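Local coordinates for CRISPR-associated endoribonuclease Cas6 1 (Methanocaldococcus jannaschii DSM 2661, PDB 5YI6), which probably cuts CRISPR repeat transcripts as a Cas6-family endoribonuclease, releasing the crRNAs used in antiviral defence, at residues P153-K167 with D179-P191. Sequence-based numbering, arbitrary orientation.
Sequences PNNSKFYENLKNNLK and DMNFEFEVLKFRP. With PO4 (phosphate ion), chain F.
Tyr159 and Lys163 of helix 158-167 meet Phe182, Glu183 and Phe184 of strand 182-191, the two axes approaching to 9.6 Å with their N-to-C directions 140° apart. This is helix-on-sheet packing in the C-terminal RAMP-like half of Cas6, along strand 182-195, an outermost strand of the four-stranded antiparallel sheet. Tyr159 and Phe184 form an offset stack, centroids 4.4 Å apart and planes at 20°, with Tyr159 CE1 over the centre of the Phe184 ring. Leu162 CD2 reaches Phe184 CZ at 3.6 Å, while Leu166 CD2 and Lys163 CG pack against Phe182, whose side chain also touches Leu217 and Ile218 of helix 215-224.

The tyrosine hydroxyl does double duty. Tyr159 OH donates to Glu183 OE1 (2.6 Å), on the anti lone pair and with ring and carboxylate nearly coplanar, and it accepts the backbone N-H of Phe184 at 163°. Two bonds thus fix the hydroxyl against the strand. Glu183 also forms a salt bridge with Lys163, Lys163 NZ lying 3.0 Å from Glu183 OE1, although its hydrogen bonds to the two carboxylate oxygens are weak. A bend at chi3 turns NZ of Lys163 to the Glu183 carboxylate, and the nearby positive charge would be expected to favour its ionised form. Asn181 ND2 donates to Glu183 OE2 from above the carboxylate plane, leaving its OD1 turned to the lysines.

At the start of 153-167, Pro153 lies over one face of Phe189, its CD 3.8 Å from the ring centroid in a CH-pi contact. Beyond it, Asn155 and Ser156 hold a phosphate, probably from the crystallisation liquor. At the end of 153-167, the extended Lys167 side chain delivers Lys167 NZ to Asn181 OD1 at 2.8 Å, and a water links that NZ to Met180 O.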
ATOM      1  N   PRO A 153       8.654  -7.610 -13.250  1.00 21.19           N
ATOM      2  CA  PRO A 153       9.889  -6.988 -13.763  1.00 22.11           C
ATOM      3  C   PRO A 153      10.570  -7.734 -14.897  1.00 27.81           C
ATOM      4  O   PRO A 153      11.345  -7.113 -15.636  1.00 26.44           O
ATOM      5  CB  PRO A 153      10.792  -6.924 -12.522  1.00 21.18           C
ATOM      6  CG  PRO A 153       9.814  -6.786 -11.391  1.00 24.70           C
ATOM      7  CD  PRO A 153       8.666  -7.689 -11.769  1.00 21.86           C
ATOM      8  N   ASN A 154      10.322  -9.027 -15.060  1.00 25.70           N
ATOM      9  CA  ASN A 154      10.928  -9.710 -16.188  1.00 27.71           C
ATOM     10  C   ASN A 154      10.144  -9.522 -17.484  1.00 27.97           C
ATOM     11  O   ASN A 154      10.594 -10.020 -18.520  1.00 32.58           O
ATOM     12  CB  ASN A 154      11.139 -11.202 -15.880  1.00 31.80           C
ATOM     13  CG  ASN A 154       9.871 -11.933 -15.454  1.00 34.97           C
ATOM     14  OD1 ASN A 154       8.836 -11.353 -15.204  1.00 31.63           O
ATOM     15  ND2 ASN A 154       9.973 -13.242 -15.384  1.00 47.32           N
ATOM     16  N   ASN A 155       9.011  -8.810 -17.460  1.00 25.53           N
ATOM     17  CA  ASN A 155       8.314  -8.415 -18.687  1.00 26.64           C
ATOM     18  C   ASN A 155       8.928  -7.150 -19.278  1.00 27.36           C
ATOM     19  O   ASN A 155       9.229  -6.188 -18.566  1.00 24.04           O
ATOM     20  CB  ASN A 155       6.830  -8.160 -18.416  1.00 29.72           C
ATOM     21  CG  ASN A 155       6.060  -9.424 -18.114  1.00 33.28           C
ATOM     22  OD1 ASN A 155       5.563  -9.648 -16.981  1.00 26.52           O
ATOM     23  ND2 ASN A 155       5.901 -10.255 -19.141  1.00 32.72           N
ATOM     24  N   SER A 156       9.089  -7.138 -20.601  1.00 28.72           N
ATOM     25  CA  SER A 156       9.721  -5.993 -21.246  1.00 25.53           C
ATOM     26  C   SER A 156       8.915  -4.711 -21.044  1.00 21.13           C
ATOM     27  O   SER A 156       9.491  -3.620 -20.981  1.00 25.55           O
ATOM     28  CB  SER A 156       9.905  -6.274 -22.749  1.00 29.27           C
ATOM     29  OG  SER A 156       8.635  -6.475 -23.344  1.00 34.24           O
ATOM     30  N   LYS A 157       7.590  -4.811 -20.923  1.00 19.79           N
ATOM     31  CA  LYS A 157       6.773  -3.619 -20.759  1.00 17.81           C
ATOM     32  C   LYS A 157       6.759  -3.080 -19.326  1.00 21.32           C
ATOM     33  O   LYS A 157       6.308  -1.948 -19.119  1.00 19.63           O
ATOM     34  CB  LYS A 157       5.339  -3.911 -21.169  1.00 24.76           C
ATOM     35  CG  LYS A 157       5.168  -4.157 -22.698  1.00 30.51           C
ATOM     36  CD  LYS A 157       3.686  -4.211 -23.023  1.00 32.67           C
ATOM     37  CE  LYS A 157       3.373  -4.280 -24.533  1.00 46.43           C
ATOM     38  NZ  LYS A 157       3.743  -5.574 -25.161  1.00 42.44           N
ATOM     39  N   PHE A 158       7.256  -3.847 -18.358  1.00 21.40           N
ATOM     40  CA  PHE A 158       7.111  -3.439 -16.956  1.00 19.10           C
ATOM     41  C   PHE A 158       7.716  -2.064 -16.721  1.00 18.22           C
ATOM     42  O   PHE A 158       7.103  -1.205 -16.076  1.00 20.95           O
ATOM     43  CB  PHE A 158       7.769  -4.471 -16.046  1.00 19.29           C
ATOM     44  CG  PHE A 158       7.703  -4.128 -14.583  1.00 17.83           C
ATOM     45  CD1 PHE A 158       6.601  -4.522 -13.815  1.00 17.80           C
ATOM     46  CD2 PHE A 158       8.749  -3.446 -13.980  1.00 17.92           C
ATOM     47  CE1 PHE A 158       6.551  -4.250 -12.442  1.00 21.52           C
ATOM     48  CE2 PHE A 158       8.705  -3.130 -12.622  1.00 18.78           C
ATOM     49  CZ  PHE A 158       7.601  -3.541 -11.841  1.00 19.17           C
ATOM     50  N   TYR A 159       8.938  -1.851 -17.217  1.00 20.51           N
ATOM     51  CA  TYR A 159       9.715  -0.673 -16.859  1.00 21.95           C
ATOM     52  C   TYR A 159       8.978   0.618 -17.216  1.00 23.01           C
ATOM     53  O   TYR A 159       8.735   1.488 -16.357  1.00 18.62           O
ATOM     54  CB  TYR A 159      11.089  -0.747 -17.547  1.00 22.19           C
ATOM     55  CG  TYR A 159      12.070   0.264 -17.044  1.00 20.67           C
ATOM     56  CD1 TYR A 159      12.861  -0.002 -15.919  1.00 24.44           C
ATOM     57  CD2 TYR A 159      12.222   1.493 -17.679  1.00 20.42           C
ATOM     58  CE1 TYR A 159      13.745   0.932 -15.434  1.00 22.00           C
ATOM     59  CE2 TYR A 159      13.112   2.437 -17.201  1.00 23.81           C
ATOM     60  CZ  TYR A 159      13.866   2.146 -16.063  1.00 23.19           C
ATOM     61  OH  TYR A 159      14.754   3.051 -15.570  1.00 21.65           O
ATOM     62  N   GLU A 160       8.641   0.781 -18.502  1.00 18.51           N
ATOM     63  CA  GLU A 160       7.992   2.022 -18.894  1.00 20.47           C
ATOM     64  C   GLU A 160       6.572   2.095 -18.365  1.00 15.94           C
ATOM     65  O   GLU A 160       6.080   3.191 -18.092  1.00 20.33           O
ATOM     66  CB  GLU A 160       8.013   2.181 -20.422  1.00 25.10           C
ATOM     67  CG  GLU A 160       9.425   2.539 -20.946  1.00 29.94           C
ATOM     68  CD  GLU A 160       9.988   3.831 -20.334  1.00 34.48           C
ATOM     69  OE1 GLU A 160       9.232   4.817 -20.177  1.00 37.62           O
ATOM     70  OE2 GLU A 160      11.197   3.870 -20.013  1.00 32.86           O
ATOM     71  N   ASN A 161       5.890   0.964 -18.232  1.00 19.20           N
ATOM     72  CA  ASN A 161       4.528   1.023 -17.716  1.00 18.35           C
ATOM     73  C   ASN A 161       4.500   1.464 -16.254  1.00 18.24           C
ATOM     74  O   ASN A 161       3.605   2.215 -15.853  1.00 20.87           O
ATOM     75  CB  ASN A 161       3.821  -0.308 -17.904  1.00 19.81           C
ATOM     76  CG  ASN A 161       3.265  -0.443 -19.315  1.00 30.62           C
ATOM     77  OD1 ASN A 161       3.886   0.031 -20.267  1.00 30.74           O
ATOM     78  ND2 ASN A 161       2.111  -1.063 -19.456  1.00 32.02           N
ATOM     79  N   LEU A 162       5.485   1.032 -15.456  1.00 16.96           N
ATOM     80  CA  LEU A 162       5.581   1.509 -14.066  1.00 15.61           C
ATOM     81  C   LEU A 162       5.841   3.022 -14.029  1.00 16.95           C
ATOM     82  O   LEU A 162       5.208   3.766 -13.254  1.00 16.89           O
ATOM     83  CB  LEU A 162       6.690   0.742 -13.324  1.00 16.52           C
ATOM     84  CG  LEU A 162       6.685   1.000 -11.792  1.00 16.53           C
ATOM     85  CD1 LEU A 162       5.416   0.338 -11.191  1.00 17.42           C
ATOM     86  CD2 LEU A 162       7.937   0.460 -11.122  1.00 19.95           C
ATOM     87  N   LYS A 163       6.780   3.498 -14.865  1.00 18.01           N
ATOM     88  CA  LYS A 163       7.054   4.938 -14.909  1.00 18.34           C
ATOM     89  C   LYS A 163       5.827   5.734 -15.364  1.00 18.70           C
ATOM     90  O   LYS A 163       5.484   6.762 -14.776  1.00 18.16           O
ATOM     91  CB  LYS A 163       8.238   5.216 -15.836  1.00 19.84           C
ATOM     92  CG  LYS A 163       9.591   4.713 -15.255  1.00 22.48           C
ATOM     93  CD  LYS A 163      10.722   4.886 -16.251  1.00 23.94           C
ATOM     94  CE  LYS A 163      10.756   6.295 -16.795  1.00 23.11           C
ATOM     95  NZ  LYS A 163      11.966   6.469 -17.629  1.00 26.05           N
ATOM     96  N   ASN A 164       5.182   5.291 -16.435  1.00 18.25           N
ATOM     97  CA  ASN A 164       4.071   6.051 -16.986  1.00 23.81           C
ATOM     98  C   ASN A 164       2.873   6.019 -16.062  1.00 19.52           C
ATOM     99  O   ASN A 164       2.140   7.010 -15.966  1.00 19.11           O
ATOM    100  CB  ASN A 164       3.705   5.533 -18.366  1.00 24.84           C
ATOM    101  CG  ASN A 164       4.750   5.906 -19.393  1.00 29.68           C
ATOM    102  OD1 ASN A 164       5.381   6.961 -19.263  1.00 29.91           O
ATOM    103  ND2 ASN A 164       4.928   5.075 -20.420  1.00 28.54           N
ATOM    104  N   ASN A 165       2.667   4.912 -15.358  1.00 21.53           N
ATOM    105  CA  ASN A 165       1.631   4.914 -14.346  1.00 18.90           C
ATOM    106  C   ASN A 165       1.895   6.014 -13.320  1.00 18.02           C
ATOM    107  O   ASN A 165       0.982   6.775 -12.965  1.00 16.94           O
ATOM    108  CB  ASN A 165       1.569   3.548 -13.650  1.00 21.40           C
ATOM    109  CG  ASN A 165       0.734   3.607 -12.385  1.00 23.49           C
ATOM    110  OD1 ASN A 165       1.231   3.969 -11.309  1.00 17.29           O
ATOM    111  ND2 ASN A 165      -0.539   3.296 -12.518  1.00 22.23           N
ATOM    112  N   LEU A 166       3.153   6.121 -12.838  1.00 15.84           N
ATOM    113  CA  LEU A 166       3.425   7.121 -11.803  1.00 15.69           C
ATOM    114  C   LEU A 166       3.222   8.533 -12.336  1.00 19.17           C
ATOM    115  O   LEU A 166       2.656   9.386 -11.651  1.00 16.59           O
ATOM    116  CB  LEU A 166       4.852   6.981 -11.251  1.00 15.76           C
ATOM    117  CG  LEU A 166       5.069   7.725  -9.911  1.00 19.21           C
ATOM    118  CD1 LEU A 166       4.168   7.110  -8.845  1.00 17.87           C
ATOM    119  CD2 LEU A 166       6.531   7.716  -9.470  1.00 17.80           C
ATOM    120  N   LYS A 167       3.683   8.797 -13.566  1.00 16.79           N
ATOM    121  CA  LYS A 167       3.538  10.137 -14.133  1.00 15.87           C
ATOM    122  C   LYS A 167       2.062  10.486 -14.352  1.00 16.75           C
ATOM    123  O   LYS A 167       1.625  11.613 -14.054  1.00 19.82           O
ATOM    124  CB  LYS A 167       4.324  10.219 -15.443  1.00 21.13           C
ATOM    125  CG  LYS A 167       5.853  10.063 -15.235  1.00 21.62           C
ATOM    126  CD  LYS A 167       6.592   9.979 -16.580  1.00 23.00           C
ATOM    127  CE  LYS A 167       8.115   9.974 -16.404  1.00 24.24           C
ATOM    128  NZ  LYS A 167       8.860   9.718 -17.687  1.00 29.43           N
ATOM    129  N   ASP A 179       6.442  17.248 -15.402  1.00 29.60           N
ATOM    130  CA  ASP A 179       7.655  17.547 -16.151  1.00 37.25           C
ATOM    131  C   ASP A 179       8.874  16.881 -15.534  1.00 39.71           C
ATOM    132  O   ASP A 179       9.966  17.446 -15.566  1.00 42.77           O
ATOM    133  CB  ASP A 179       7.882  19.059 -16.195  1.00 42.55           C
ATOM    134  CG  ASP A 179       7.056  19.745 -17.250  1.00 61.06           C
ATOM    135  OD1 ASP A 179       6.816  19.129 -18.311  1.00 63.33           O
ATOM    136  OD2 ASP A 179       6.661  20.910 -17.021  1.00 69.34           O
ATOM    137  N   MET A 180       8.694  15.741 -14.892  1.00 30.15           N
ATOM    138  CA  MET A 180       9.770  15.095 -14.162  1.00 25.11           C
ATOM    139  C   MET A 180       9.960  13.683 -14.677  1.00 25.87           C
ATOM    140  O   MET A 180       9.136  13.132 -15.410  1.00 22.62           O
ATOM    141  CB  MET A 180       9.486  15.085 -12.656  1.00 22.39           C
ATOM    142  CG  MET A 180       9.583  16.445 -12.051  1.00 22.34           C
ATOM    143  SD  MET A 180       9.255  16.479 -10.288  1.00 26.17           S
ATOM    144  CE  MET A 180       7.474  16.101 -10.301  1.00 26.07           C
ATOM    145  N   ASN A 181      11.074  13.090 -14.269  1.00 24.18           N
ATOM    146  CA  ASN A 181      11.390  11.750 -14.695  1.00 20.18           C
ATOM    147  C   ASN A 181      12.140  11.052 -13.569  1.00 19.10           C
ATOM    148  O   ASN A 181      12.670  11.691 -12.657  1.00 21.25           O
ATOM    149  CB  ASN A 181      12.203  11.763 -15.995  1.00 26.37           C
ATOM    150  CG  ASN A 181      12.447  10.376 -16.527  1.00 26.76           C
ATOM    151  OD1 ASN A 181      11.507   9.630 -16.783  1.00 26.86           O
ATOM    152  ND2 ASN A 181      13.716  10.030 -16.748  1.00 31.04           N
ATOM    153  N   PHE A 182      12.112   9.730 -13.605  1.00 21.27           N
ATOM    154  CA  PHE A 182      12.973   8.952 -12.734  1.00 22.21           C
ATOM    155  C   PHE A 182      13.337   7.675 -13.469  1.00 24.07           C
ATOM    156  O   PHE A 182      12.767   7.350 -14.518  1.00 23.42           O
ATOM    157  CB  PHE A 182      12.298   8.669 -11.376  1.00 17.10           C
ATOM    158  CG  PHE A 182      11.282   7.548 -11.414  1.00 17.86           C
ATOM    159  CD1 PHE A 182      11.584   6.304 -10.870  1.00 23.36           C
ATOM    160  CD2 PHE A 182      10.006   7.744 -11.955  1.00 19.82           C
ATOM    161  CE1 PHE A 182      10.651   5.276 -10.884  1.00 23.07           C
ATOM    162  CE2 PHE A 182       9.065   6.720 -11.948  1.00 19.65           C
ATOM    163  CZ  PHE A 182       9.389   5.483 -11.430  1.00 21.98           C
ATOM    164  N   GLU A 183      14.325   6.957 -12.919  1.00 19.28           N
ATOM    165  CA  GLU A 183      14.749   5.661 -13.433  1.00 18.97           C
ATOM    166  C   GLU A 183      14.977   4.738 -12.243  1.00 17.56           C
ATOM    167  O   GLU A 183      15.026   5.182 -11.092  1.00 18.41           O
ATOM    168  CB  GLU A 183      16.031   5.773 -14.276  1.00 22.07           C
ATOM    169  CG  GLU A 183      15.984   6.873 -15.345  1.00 24.31           C
ATOM    170  CD  GLU A 183      15.090   6.534 -16.536  1.00 25.34           C
ATOM    171  OE1 GLU A 183      14.626   5.374 -16.662  1.00 22.36           O
ATOM    172  OE2 GLU A 183      14.895   7.433 -17.387  1.00 25.15           O
ATOM    173  N   PHE A 184      15.103   3.448 -12.532  1.00 23.66           N
ATOM    174  CA  PHE A 184      15.308   2.509 -11.452  1.00 22.65           C
ATOM    175  C   PHE A 184      16.015   1.265 -11.943  1.00 25.54           C
ATOM    176  O   PHE A 184      16.068   0.970 -13.139  1.00 21.80           O
ATOM    177  CB  PHE A 184      13.980   2.157 -10.749  1.00 17.74           C
ATOM    178  CG  PHE A 184      12.981   1.419 -11.592  1.00 19.14           C
ATOM    179  CD1 PHE A 184      12.846   0.040 -11.503  1.00 19.42           C
ATOM    180  CD2 PHE A 184      12.089   2.126 -12.407  1.00 21.17           C
ATOM    181  CE1 PHE A 184      11.860  -0.632 -12.269  1.00 22.82           C
ATOM    182  CE2 PHE A 184      11.112   1.474 -13.149  1.00 20.74           C
ATOM    183  CZ  PHE A 184      10.985   0.088 -13.087  1.00 20.10           C
ATOM    184  N   GLU A 185      16.536   0.512 -10.982  1.00 23.19           N
ATOM    185  CA  GLU A 185      17.163  -0.765 -11.269  1.00 20.84           C
ATOM    186  C   GLU A 185      16.629  -1.763 -10.258  1.00 20.11           C
ATOM    187  O   GLU A 185      16.750  -1.548  -9.045  1.00 23.53           O
ATOM    188  CB  GLU A 185      18.684  -0.682 -11.195  1.00 25.34           C
ATOM    189  CG  GLU A 185      19.330  -2.036 -11.420  1.00 38.13           C
ATOM    190  CD  GLU A 185      20.841  -2.021 -11.210  1.00 56.01           C
ATOM    191  OE1 GLU A 185      21.410  -0.922 -10.996  1.00 59.84           O
ATOM    192  OE2 GLU A 185      21.450  -3.115 -11.259  1.00 62.25           O
ATOM    193  N   VAL A 186      16.039  -2.836 -10.762  1.00 23.46           N
ATOM    194  CA  VAL A 186      15.494  -3.887  -9.912  1.00 29.19           C
ATOM    195  C   VAL A 186      16.654  -4.719  -9.387  1.00 28.05           C
ATOM    196  O   VAL A 186      17.431  -5.283 -10.165  1.00 24.97           O
ATOM    197  CB  VAL A 186      14.491  -4.757 -10.687  1.00 25.73           C
ATOM    198  CG1 VAL A 186      13.927  -5.891  -9.785  1.00 26.61           C
ATOM    199  CG2 VAL A 186      13.384  -3.896 -11.232  1.00 26.11           C
ATOM    200  N   LEU A 187      16.773  -4.799  -8.067  1.00 21.27           N
ATOM    201  CA  LEU A 187      17.813  -5.621  -7.468  1.00 25.04           C
ATOM    202  C   LEU A 187      17.321  -7.024  -7.192  1.00 28.10           C
ATOM    203  O   LEU A 187      18.104  -7.979  -7.273  1.00 31.28           O
ATOM    204  CB  LEU A 187      18.298  -5.000  -6.161  1.00 25.72           C
ATOM    205  CG  LEU A 187      18.775  -3.560  -6.299  1.00 28.60           C
ATOM    206  CD1 LEU A 187      19.226  -3.052  -4.979  1.00 24.57           C
ATOM    207  CD2 LEU A 187      19.904  -3.478  -7.340  1.00 31.40           C
ATOM    208  N   LYS A 188      16.036  -7.164  -6.887  1.00 25.13           N
ATOM    209  CA  LYS A 188      15.498  -8.474  -6.546  1.00 25.21           C
ATOM    210  C   LYS A 188      13.985  -8.415  -6.669  1.00 25.27           C
ATOM    211  O   LYS A 188      13.389  -7.389  -6.344  1.00 24.37           O
ATOM    212  CB  LYS A 188      15.919  -8.848  -5.117  1.00 33.17           C
ATOM    213  CG  LYS A 188      15.387 -10.162  -4.577  1.00 45.43           C
ATOM    214  CD  LYS A 188      15.636 -10.224  -3.060  1.00 55.22           C
ATOM    215  CE  LYS A 188      15.183 -11.558  -2.456  1.00 65.34           C
ATOM    216  NZ  LYS A 188      15.631 -11.736  -1.038  1.00 63.98           N
ATOM    217  N   PHE A 189      13.366  -9.500  -7.130  1.00 23.67           N
ATOM    218  CA  PHE A 189      11.904  -9.547  -7.118  1.00 22.57           C
ATOM    219  C   PHE A 189      11.425 -10.983  -6.996  1.00 25.80           C
ATOM    220  O   PHE A 189      12.116 -11.922  -7.384  1.00 25.35           O
ATOM    221  CB  PHE A 189      11.279  -8.859  -8.352  1.00 25.07           C
ATOM    222  CG  PHE A 189      11.042  -9.771  -9.526  1.00 29.99           C
ATOM    223  CD1 PHE A 189       9.830 -10.433  -9.677  1.00 31.04           C
ATOM    224  CD2 PHE A 189      12.023  -9.940 -10.491  1.00 37.04           C
ATOM    225  CE1 PHE A 189       9.607 -11.272 -10.774  1.00 31.96           C
ATOM    226  CE2 PHE A 189      11.806 -10.774 -11.590  1.00 34.54           C
ATOM    227  CZ  PHE A 189      10.602 -11.429 -11.732  1.00 33.40           C
ATOM    228  N   ARG A 190      10.238 -11.134  -6.423  1.00 24.26           N
ATOM    229  CA  ARG A 190       9.562 -12.414  -6.249  1.00 27.44           C
ATOM    230  C   ARG A 190       8.104 -12.183  -6.617  1.00 25.21           C
ATOM    231  O   ARG A 190       7.483 -11.238  -6.093  1.00 23.57           O
ATOM    232  CB  ARG A 190       9.652 -12.937  -4.812  1.00 27.42           C
ATOM    233  CG  ARG A 190      11.064 -13.129  -4.314  1.00 46.11           C
ATOM    234  CD  ARG A 190      11.706 -14.327  -4.992  1.00 60.99           C
ATOM    235  NE  ARG A 190      13.041 -14.623  -4.458  1.00 72.28           N
ATOM    236  CZ  ARG A 190      14.179 -14.113  -4.929  1.00 77.96           C
ATOM    237  NH1 ARG A 190      14.171 -13.268  -5.955  1.00 72.31           N
ATOM    238  NH2 ARG A 190      15.333 -14.454  -4.372  1.00 84.72           N
ATOM    239  N   PRO A 191       7.508 -13.018  -7.459  1.00 23.12           N
ATOM    240  CA  PRO A 191       6.076 -12.867  -7.716  1.00 19.74           C
ATOM    241  C   PRO A 191       5.261 -13.354  -6.531  1.00 21.77           C
ATOM    242  O   PRO A 191       5.636 -14.299  -5.839  1.00 25.12           O
ATOM    243  CB  PRO A 191       5.842 -13.750  -8.949  1.00 26.47           C
ATOM    244  CG  PRO A 191       6.871 -14.800  -8.820  1.00 30.74           C
ATOM    245  CD  PRO A 191       8.095 -14.097  -8.271  1.00 29.84           C
TER
HETATM  246  P   PO4 F 302       7.960 -10.127 -22.669  1.00 46.05           P
HETATM  247  O1  PO4 F 302       7.897  -9.452 -24.028  1.00 47.06           O
HETATM  248  O2  PO4 F 302       6.817  -9.575 -21.847  1.00 46.86           O
HETATM  249  O3  PO4 F 302       9.291  -9.817 -22.001  1.00 35.49           O
HETATM  250  O4  PO4 F 302       7.784 -11.620 -22.806  1.00 45.46           O
HETATM  251  O   HOH W   1      11.852   8.321 -19.605  1.00 38.12           O
HETATM  252  O   HOH W   2       8.317  12.769 -18.313  1.00 52.59           O